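Local coordinates for Alpha/beta hydrolase (Legionella pneumophila subsp. pneumophila str. Philadelphia 1, PDB 4EZI), which is an alpha/beta-hydrolase-fold protein of unestablished function, probably a hydrolase and possibly a lipase acting on triacylglycerols, at residues Lys45-Lys49 against Thr58-Gly62; Leu137-Ile142 against Val177-Leu182; Ile142-Phe146 against Tyr186-Pro190. The contacts are given in a common frame with arbitrary orientation. Residue numbers count along the deposited sequence, not the author numbering.

Contact 1: residues Lys45-Lys49 against Thr58-Gly62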
loop_
_atom_site.group_PDB
_atom_site.type_symbol
_atom_site.label_atom_id
_atom_site.label_comp_id
_atom_site.label_asym_id
_atom_site.label_seq_id
_atom_site.Cartn_x
_atom_site.Cartn_y
_atom_site.Cartn_z
ATOM N N LYS A 45 8.124 -2.387 -16.839
ATOM C CA LYS A 45 6.916 -3.039 -16.331
ATOM C C LYS A 45 7.150 -4.539 -16.369
ATOM O O LYS A 45 7.582 -5.074 -17.413
ATOM C CB LYS A 45 5.685 -2.666 -17.186
ATOM C CG LYS A 45 4.442 -3.493 -16.876
ATOM C CD LYS A 45 3.172 -2.872 -17.492
ATOM C CE LYS A 45 3.067 -3.073 -18.946
ATOM N NZ LYS A 45 2.828 -4.484 -19.137
ATOM N N ILE A 46 6.894 -5.204 -15.246
ATOM C CA ILE A 46 7.100 -6.632 -15.168
ATOM C C ILE A 46 5.795 -7.357 -14.869
ATOM O O ILE A 46 4.872 -6.805 -14.288
ATOM C CB ILE A 46 8.201 -7.017 -14.133
ATOM C CG1 ILE A 46 7.742 -6.867 -12.668
ATOM C CG2 ILE A 46 9.487 -6.213 -14.350
ATOM C CD1 ILE A 46 8.815 -7.377 -11.658
ATOM N N ASN A 47 5.783 -8.628 -15.258
ATOM C CA ASN A 47 4.751 -9.570 -14.894
ATOM C C ASN A 47 5.387 -10.734 -14.157
ATOM O O ASN A 47 6.499 -11.177 -14.523
ATOM C CB ASN A 47 3.987 -10.043 -16.119
ATOM C CG ASN A 47 3.498 -8.901 -16.959
ATOM O OD1 ASN A 47 4.173 -8.461 -17.896
ATOM N ND2 ASN A 47 2.315 -8.399 -16.633
ATOM N N TYR A 48 4.709 -11.226 -13.130
ATOM C CA TYR A 48 5.291 -12.216 -12.245
ATOM C C TYR A 48 4.228 -13.152 -11.691
ATOM O O TYR A 48 3.039 -12.823 -11.599
ATOM C CB TYR A 48 6.073 -11.524 -11.117
ATOM C CG TYR A 48 5.201 -10.759 -10.148
ATOM C CD1 TYR A 48 4.763 -9.463 -10.433
ATOM C CD2 TYR A 48 4.770 -11.345 -8.950
ATOM C CE1 TYR A 48 3.971 -8.770 -9.554
ATOM C CE2 TYR A 48 3.958 -10.654 -8.073
ATOM C CZ TYR A 48 3.583 -9.354 -8.352
ATOM O OH TYR A 48 2.773 -8.645 -7.487
ATOM N N LYS A 49 4.690 -14.321 -11.270
ATOM C CA LYS A 49 3.833 -15.364 -10.688
ATOM C C LYS A 49 3.555 -15.106 -9.219
ATOM O O LYS A 49 4.466 -14.844 -8.438
ATOM C CB LYS A 49 4.511 -16.731 -10.781
ATOM C CG LYS A 49 4.775 -17.188 -12.171
ATOM C CD LYS A 49 5.458 -18.561 -12.162
ATOM C CE LYS A 49 5.625 -19.075 -13.570
ATOM N NZ LYS A 49 6.282 -20.414 -13.542
ATOM N N THR A 58 -1.634 -16.927 -10.433
ATOM C CA THR A 58 -2.102 -15.765 -11.180
ATOM C C THR A 58 -0.888 -14.903 -11.530
ATOM O O THR A 58 0.098 -14.930 -10.797
ATOM C CB THR A 58 -3.168 -14.990 -10.367
ATOM O OG1 THR A 58 -3.782 -14.008 -11.198
ATOM C CG2 THR A 58 -2.586 -14.329 -9.136
ATOM N N ILE A 59 -0.962 -14.202 -12.657
ATOM C CA ILE A 59 0.170 -13.407 -13.150
ATOM C C ILE A 59 -0.152 -11.935 -12.901
ATOM O O ILE A 59 -1.104 -11.392 -13.448
ATOM C CB ILE A 59 0.477 -13.671 -14.660
ATOM C CG1 ILE A 59 0.700 -15.157 -14.925
ATOM C CG2 ILE A 59 1.656 -12.826 -15.095
ATOM C CD1 ILE A 59 1.730 -15.826 -14.093
ATOM N N ALA A 60 0.645 -11.311 -12.047
ATOM C CA ALA A 60 0.429 -9.936 -11.619
ATOM C C ALA A 60 1.505 -9.016 -12.213
ATOM O O ALA A 60 2.460 -9.486 -12.822
ATOM C CB ALA A 60 0.433 -9.884 -10.071
ATOM N N SER A 61 1.315 -7.706 -12.059
ATOM C CA SER A 61 2.194 -6.714 -12.681
ATOM C C SER A 61 2.694 -5.675 -11.693
ATOM O O SER A 61 2.133 -5.519 -10.600
ATOM C CB SER A 61 1.465 -6.053 -13.863
ATOM O OG SER A 61 0.208 -5.493 -13.499
ATOM N N GLY A 62 3.714 -4.928 -12.081
ATOM C CA GLY A 62 4.208 -3.811 -11.320
ATOM C C GLY A 62 5.334 -3.123 -12.045
ATOM O O GLY A 62 5.679 -3.507 -13.186
HETATM O O HOH W 1 -0.028 -9.506 -15.348
HETATM O O HOH W 2 0.909 -6.813 -8.417
#
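Four backbone hydrogen bonds zip these antiparallel strands together, in two reciprocal pairs. Ile46 N gives to Gly62 O at 2.9 Å and Gly62 N to Ile46 O at 3.1 Å; two residues along, Tyr48 N to Ala60 O and Ala60 N to Tyr48 O both measure 2.9 Å. Between them Asn47 and Ser61 form a non-hydrogen-bonded pair whose CA atoms close to 4.4 Å, so that Asn47 CA sits 3.1 Å from Ala60 O in a CA-H...O contact. A water bridges Asn47 ND2 and Ile59 O, while Asp123 takes a further hydrogen bond from Asn47 and a salt bridge from Lys45. A second water links Tyr48 OH with Ser61 O on the other face. There the Tyr48 ring leans back across the neighbouring strand, and Ala60 CB lies over its face, 4.0 Å from the centroid, a CH-pi contact. On the Asn47 face, Ile59 CG2 meets Asn47 CB at 3.8 Å and Ile59 CD1 meets Lys49 CG at 3.8 Å. The pairing belongs to the beta hairpin of strands 41-51 and 57-67. Strand 8-17 bonds along the outer edge of 41-51, and helix 134-154 packs on the Ile46 and Tyr48 face through Met144.

Contact 2: residues Leu137-Ile142 against Val177-Leu182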
loop_
_atom_site.group_PDB
_atom_site.type_symbol
_atom_site.label_atom_id
_atom_site.label_comp_id
_atom_site.label_asym_id
_atom_site.label_seq_id
_atom_site.Cartn_x
_atom_site.Cartn_y
_atom_site.Cartn_z
ATOM N N LEU A 137 -2.263 -9.194 -0.216
ATOM C CA LEU A 137 -1.446 -7.980 -0.269
ATOM C C LEU A 137 0.002 -8.330 0.103
ATOM O O LEU A 137 0.955 -7.897 -0.536
ATOM C CB LEU A 137 -2.000 -6.888 0.629
ATOM C CG LEU A 137 -3.254 -6.172 0.123
ATOM C CD1 LEU A 137 -3.831 -5.244 1.180
ATOM C CD2 LEU A 137 -3.003 -5.419 -1.200
ATOM N N ALA A 138 0.169 -9.178 1.112
ATOM C CA ALA A 138 1.511 -9.576 1.547
ATOM C C ALA A 138 2.199 -10.422 0.475
ATOM O O ALA A 138 3.328 -10.130 0.054
ATOM C CB ALA A 138 1.427 -10.344 2.885
ATOM N N SER A 139 1.544 -11.479 0.006
ATOM C CA SER A 139 2.212 -12.378 -0.919
ATOM C C SER A 139 2.462 -11.718 -2.270
ATOM O O SER A 139 3.530 -11.899 -2.862
ATOM C CB SER A 139 1.399 -13.680 -1.108
ATOM O OG SER A 139 0.076 -13.441 -1.524
ATOM N N SER A 140 1.513 -10.921 -2.774
ATOM C CA SER A 140 1.703 -10.266 -4.048
ATOM C C SER A 140 2.858 -9.260 -3.984
ATOM O O SER A 140 3.585 -9.100 -4.965
ATOM C CB SER A 140 0.419 -9.602 -4.566
ATOM O OG SER A 140 0.033 -8.506 -3.759
ATOM N N SER A 141 3.042 -8.612 -2.838
ATOM C CA SER A 141 4.106 -7.638 -2.700
ATOM C C SER A 141 5.472 -8.340 -2.558
ATOM O O SER A 141 6.466 -7.900 -3.145
ATOM C CB SER A 141 3.811 -6.738 -1.509
ATOM O OG SER A 141 2.650 -5.957 -1.701
ATOM N N ILE A 142 5.523 -9.428 -1.801
ATOM C CA ILE A 142 6.778 -10.193 -1.679
ATOM C C ILE A 142 7.200 -10.787 -3.023
ATOM O O ILE A 142 8.366 -10.722 -3.424
ATOM C CB ILE A 142 6.661 -11.277 -0.606
ATOM C CG1 ILE A 142 6.549 -10.616 0.764
ATOM C CG2 ILE A 142 7.850 -12.244 -0.708
ATOM C CD1 ILE A 142 6.221 -11.579 1.908
ATOM N N VAL A 177 1.827 -6.007 6.552
ATOM C CA VAL A 177 1.605 -7.444 6.354
ATOM C C VAL A 177 2.732 -8.094 5.534
ATOM O O VAL A 177 3.118 -9.244 5.791
ATOM C CB VAL A 177 0.181 -7.773 5.826
ATOM C CG1 VAL A 177 -0.857 -7.286 6.838
ATOM C CG2 VAL A 177 -0.071 -7.217 4.418
HETATM N N MSE A 178 3.310 -7.342 4.599
HETATM C CA MSE A 178 4.498 -7.786 3.875
HETATM C C MSE A 178 5.660 -8.003 4.860
HETATM O O MSE A 178 6.356 -9.015 4.792
HETATM C CB MSE A 178 4.872 -6.718 2.850
HETATM C CG MSE A 178 6.136 -7.028 2.079
HETATM SE SE MSE A 178 6.578 -5.566 0.910
HETATM C CE MSE A 178 7.969 -6.499 -0.036
ATOM N N PHE A 179 5.887 -7.028 5.721
ATOM C CA PHE A 179 6.945 -7.111 6.747
ATOM C C PHE A 179 6.773 -8.352 7.637
ATOM O O PHE A 179 7.714 -9.128 7.846
ATOM C CB PHE A 179 6.862 -5.833 7.551
ATOM C CG PHE A 179 7.928 -5.633 8.619
ATOM C CD1 PHE A 179 9.204 -6.194 8.573
ATOM C CD2 PHE A 179 7.621 -4.791 9.669
ATOM C CE1 PHE A 179 10.141 -5.894 9.565
ATOM C CE2 PHE A 179 8.560 -4.469 10.635
ATOM C CZ PHE A 179 9.813 -5.039 10.580
ATOM N N GLU A 180 5.543 -8.573 8.116
ATOM C CA GLU A 180 5.239 -9.710 8.946
ATOM C C GLU A 180 5.555 -11.012 8.227
ATOM O O GLU A 180 6.163 -11.927 8.809
ATOM C CB GLU A 180 3.763 -9.647 9.387
ATOM C CG GLU A 180 3.340 -10.773 10.282
ATOM C CD GLU A 180 1.901 -10.695 10.671
ATOM O OE1 GLU A 180 1.089 -10.248 9.830
ATOM O OE2 GLU A 180 1.568 -11.098 11.805
HETATM N N MSE A 181 5.118 -11.121 6.982
HETATM C CA MSE A 181 5.297 -12.336 6.212
HETATM C C MSE A 181 6.749 -12.574 5.831
HETATM O O MSE A 181 7.191 -13.722 5.803
HETATM C CB MSE A 181 4.393 -12.332 4.981
HETATM C CG MSE A 181 4.393 -13.640 4.205
HETATM SE SE MSE A 181 3.174 -13.658 2.696
HETATM C CE MSE A 181 1.478 -13.875 3.657
ATOM N N LEU A 182 7.487 -11.517 5.533
ATOM C CA LEU A 182 8.925 -11.665 5.302
ATOM C C LEU A 182 9.627 -12.239 6.538
ATOM O O LEU A 182 10.417 -13.179 6.440
ATOM C CB LEU A 182 9.563 -10.334 4.904
ATOM C CG LEU A 182 9.322 -9.879 3.453
ATOM C CD1 LEU A 182 9.873 -8.469 3.279
ATOM C CD2 LEU A 182 9.935 -10.855 2.447
#
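Ala138 CB presses straight onto the facing helix, 3.5 Å from Val177 O, 3.8 Å from Val177 CG2 and 3.6 Å from Met181 CE. So small a side chain lets the backbones come close: Ala138 CA and Met178 CA are 4.2 Å apart, and the short axes approach to 8.2 Å while crossing at -74°. One turn on, Ile142 does the complementary job with bulk. Its CG1 lies 3.8 Å from both Met178 CG and Leu182 CD2, and its CD1 reaches Met181 CG at 3.6 Å, so it fits among three side chains of the second helix. Met178 and Met181, both selenomethionines here, extend back to the first helix: Met181 SE comes within 3.8 Å of Ser139 N, and Met178 SE within 3.9 Å of Ser141 CB. The Ser141 hydroxyl turns back to its own helix, OG giving a hydrogen bond to Leu137 O at 2.8 Å. The two segments meet through apolar and van der Waals packing alone. Helices 134-154 and 170-185 thus cross steeply beside the central sheet, where Ser141 and Met178 touch Gln80 of strand 74-80. Leu137 rests on Phe173 and Ser174, near the putative nucleophile elbow at the junction of strand 162-168 and helix 170-185.

Contact 3: residues Ile142-Phe146 against Tyr186-Pro190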
loop_
_atom_site.group_PDB
_atom_site.type_symbol
_atom_site.label_atom_id
_atom_site.label_comp_id
_atom_site.label_asym_id
_atom_site.label_seq_id
_atom_site.Cartn_x
_atom_site.Cartn_y
_atom_site.Cartn_z
ATOM N N ILE A 142 5.523 -9.428 -1.801
ATOM C CA ILE A 142 6.778 -10.193 -1.679
ATOM C C ILE A 142 7.200 -10.787 -3.023
ATOM O O ILE A 142 8.366 -10.722 -3.424
ATOM C CB ILE A 142 6.661 -11.277 -0.606
ATOM C CG1 ILE A 142 6.549 -10.616 0.764
ATOM C CG2 ILE A 142 7.850 -12.244 -0.708
ATOM C CD1 ILE A 142 6.221 -11.579 1.908
ATOM N N ASP A 143 6.238 -11.375 -3.719
ATOM C CA ASP A 143 6.555 -11.996 -5.012
ATOM C C ASP A 143 7.018 -10.961 -6.044
ATOM O O ASP A 143 7.896 -11.247 -6.851
ATOM C CB ASP A 143 5.379 -12.822 -5.510
ATOM C CG ASP A 143 5.148 -14.077 -4.659
ATOM O OD1 ASP A 143 6.098 -14.523 -3.979
ATOM O OD2 ASP A 143 4.014 -14.624 -4.713
HETATM N N MSE A 144 6.435 -9.765 -5.998
HETATM C CA MSE A 144 6.913 -8.653 -6.834
HETATM C C MSE A 144 8.381 -8.334 -6.534
HETATM O O MSE A 144 9.186 -8.157 -7.432
HETATM C CB MSE A 144 6.039 -7.419 -6.596
HETATM C CG MSE A 144 6.538 -6.164 -7.288
HETATM SE SE MSE A 144 6.202 -6.167 -9.178
HETATM C CE MSE A 144 7.415 -4.731 -9.596
ATOM N N LEU A 145 8.728 -8.272 -5.260
ATOM C CA LEU A 145 10.091 -7.979 -4.848
ATOM C C LEU A 145 11.044 -9.028 -5.393
ATOM O O LEU A 145 12.098 -8.694 -5.960
ATOM C CB LEU A 145 10.169 -7.874 -3.321
ATOM C CG LEU A 145 11.577 -7.732 -2.740
ATOM C CD1 LEU A 145 12.271 -6.457 -3.219
ATOM C CD2 LEU A 145 11.492 -7.822 -1.204
ATOM N N PHE A 146 10.698 -10.300 -5.233
ATOM C CA PHE A 146 11.567 -11.367 -5.731
ATOM C C PHE A 146 11.722 -11.285 -7.245
ATOM O O PHE A 146 12.819 -11.469 -7.784
ATOM C CB PHE A 146 11.044 -12.744 -5.329
ATOM C CG PHE A 146 11.083 -13.009 -3.850
ATOM C CD1 PHE A 146 11.990 -12.375 -3.028
ATOM C CD2 PHE A 146 10.212 -13.910 -3.283
ATOM C CE1 PHE A 146 12.013 -12.638 -1.662
ATOM C CE2 PHE A 146 10.240 -14.184 -1.938
ATOM C CZ PHE A 146 11.132 -13.554 -1.128
ATOM N N TYR A 186 10.435 -15.725 5.223
ATOM C CA TYR A 186 11.727 -15.452 4.610
ATOM C C TYR A 186 12.657 -14.851 5.653
ATOM O O TYR A 186 13.183 -13.755 5.474
ATOM C CB TYR A 186 11.543 -14.516 3.409
ATOM C CG TYR A 186 10.608 -15.087 2.360
ATOM C CD1 TYR A 186 11.083 -15.930 1.356
ATOM C CD2 TYR A 186 9.240 -14.835 2.404
ATOM C CE1 TYR A 186 10.212 -16.471 0.409
ATOM C CE2 TYR A 186 8.370 -15.369 1.458
ATOM C CZ TYR A 186 8.864 -16.184 0.476
ATOM O OH TYR A 186 7.980 -16.690 -0.444
ATOM N N PRO A 187 12.879 -15.574 6.775
ATOM C CA PRO A 187 13.648 -14.987 7.894
ATOM C C PRO A 187 15.097 -14.613 7.585
ATOM O O PRO A 187 15.652 -13.756 8.270
ATOM C CB PRO A 187 13.588 -16.071 8.983
ATOM C CG PRO A 187 13.349 -17.328 8.235
ATOM C CD PRO A 187 12.438 -16.938 7.095
ATOM N N ASP A 188 15.674 -15.211 6.539
ATOM C CA ASP A 188 17.066 -14.953 6.151
ATOM C C ASP A 188 17.219 -13.822 5.136
ATOM O O ASP A 188 18.331 -13.552 4.684
ATOM C CB ASP A 188 17.720 -16.239 5.618
ATOM C CG ASP A 188 17.818 -17.336 6.679
ATOM O OD1 ASP A 188 17.959 -17.014 7.881
ATOM O OD2 ASP A 188 17.767 -18.529 6.297
ATOM N N LEU A 189 16.123 -13.142 4.795
ATOM C CA LEU A 189 16.209 -11.961 3.940
ATOM C C LEU A 189 16.248 -10.720 4.841
ATOM O O LEU A 189 15.255 -10.388 5.471
ATOM C CB LEU A 189 15.004 -11.892 3.003
ATOM C CG LEU A 189 14.991 -10.660 2.096
ATOM C CD1 LEU A 189 16.181 -10.665 1.123
ATOM C CD2 LEU A 189 13.677 -10.569 1.349
ATOM N N PRO A 190 17.378 -9.996 4.883
ATOM C CA PRO A 190 17.426 -8.835 5.781
ATOM C C PRO A 190 16.513 -7.710 5.323
ATOM O O PRO A 190 16.420 -7.448 4.120
ATOM C CB PRO A 190 18.898 -8.375 5.737
ATOM C CG PRO A 190 19.655 -9.478 5.088
ATOM C CD PRO A 190 18.693 -10.306 4.298
HETATM O O HOH W 3 5.325 -14.717 -1.052
#
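Tyr186, Phe146 and Leu189 carry most of this small interface, which buries 213 Å² in all. The rings of Phe146 and Tyr186 form a T-shaped (edge-to-face) pair: Phe146 directs its edge at the tyrosine face, with centroids 4.8 Å apart, planes at 66° and Phe146 CE2 only 3.3 Å from Tyr186 CE1. Ile142, a turn earlier on the helix, adds its CG2 at 3.8 Å from Tyr186 CE2. Leu189 meets the phenylalanine at another part of its rim, Leu189 CD2 lying 4.0 Å from Phe146 CE1, and the same methyl is 4.3 Å from Leu145 CD2. A type I turn from Tyr186 to Leu189, closed by Leu189 N to Tyr186 O at 3.1 Å, brings both side chains round to the helix while Pro187 and Asp188, at the tip of the turn, stay out of reach of segment 142-146. At the border a water donates to Asp143 OD1 at 3.0 Å and holds Tyr186 OH in a weak 3.4 Å hydrogen bond. Leu145 and Leu189 both continue onto Leu163 of strand 162-168. This is the connection between helix 170-185 and strand 193-197, part of the beta-alpha-beta crossover from parallel strand 162-168 to strand 193-197 in the alpha/beta-hydrolase fold.

In the fold
From the N terminus, contact 1 closes first, a local hairpin whose segments are separated by just eight residues. Contacts 2 and 3 come later in the chain and are in series with it. Both start from helix 134-154 and share Ile142, but their segments alternate, so they cross rather than nest: 137-142 reaches helix 170-185, and 142-146 the turn that follows it. Each closes a loop containing strand 162-168, and together they hold consecutive parts of one crossover against one helix. That helix also faces the hairpin: Tyr48 OH of contact 1 makes a weak hydrogen bond to Ser140 O, and Met144 CE packs on Ile46 CD1. Helix 134-154 therefore joins the antiparallel end of the sheet to its parallel middle.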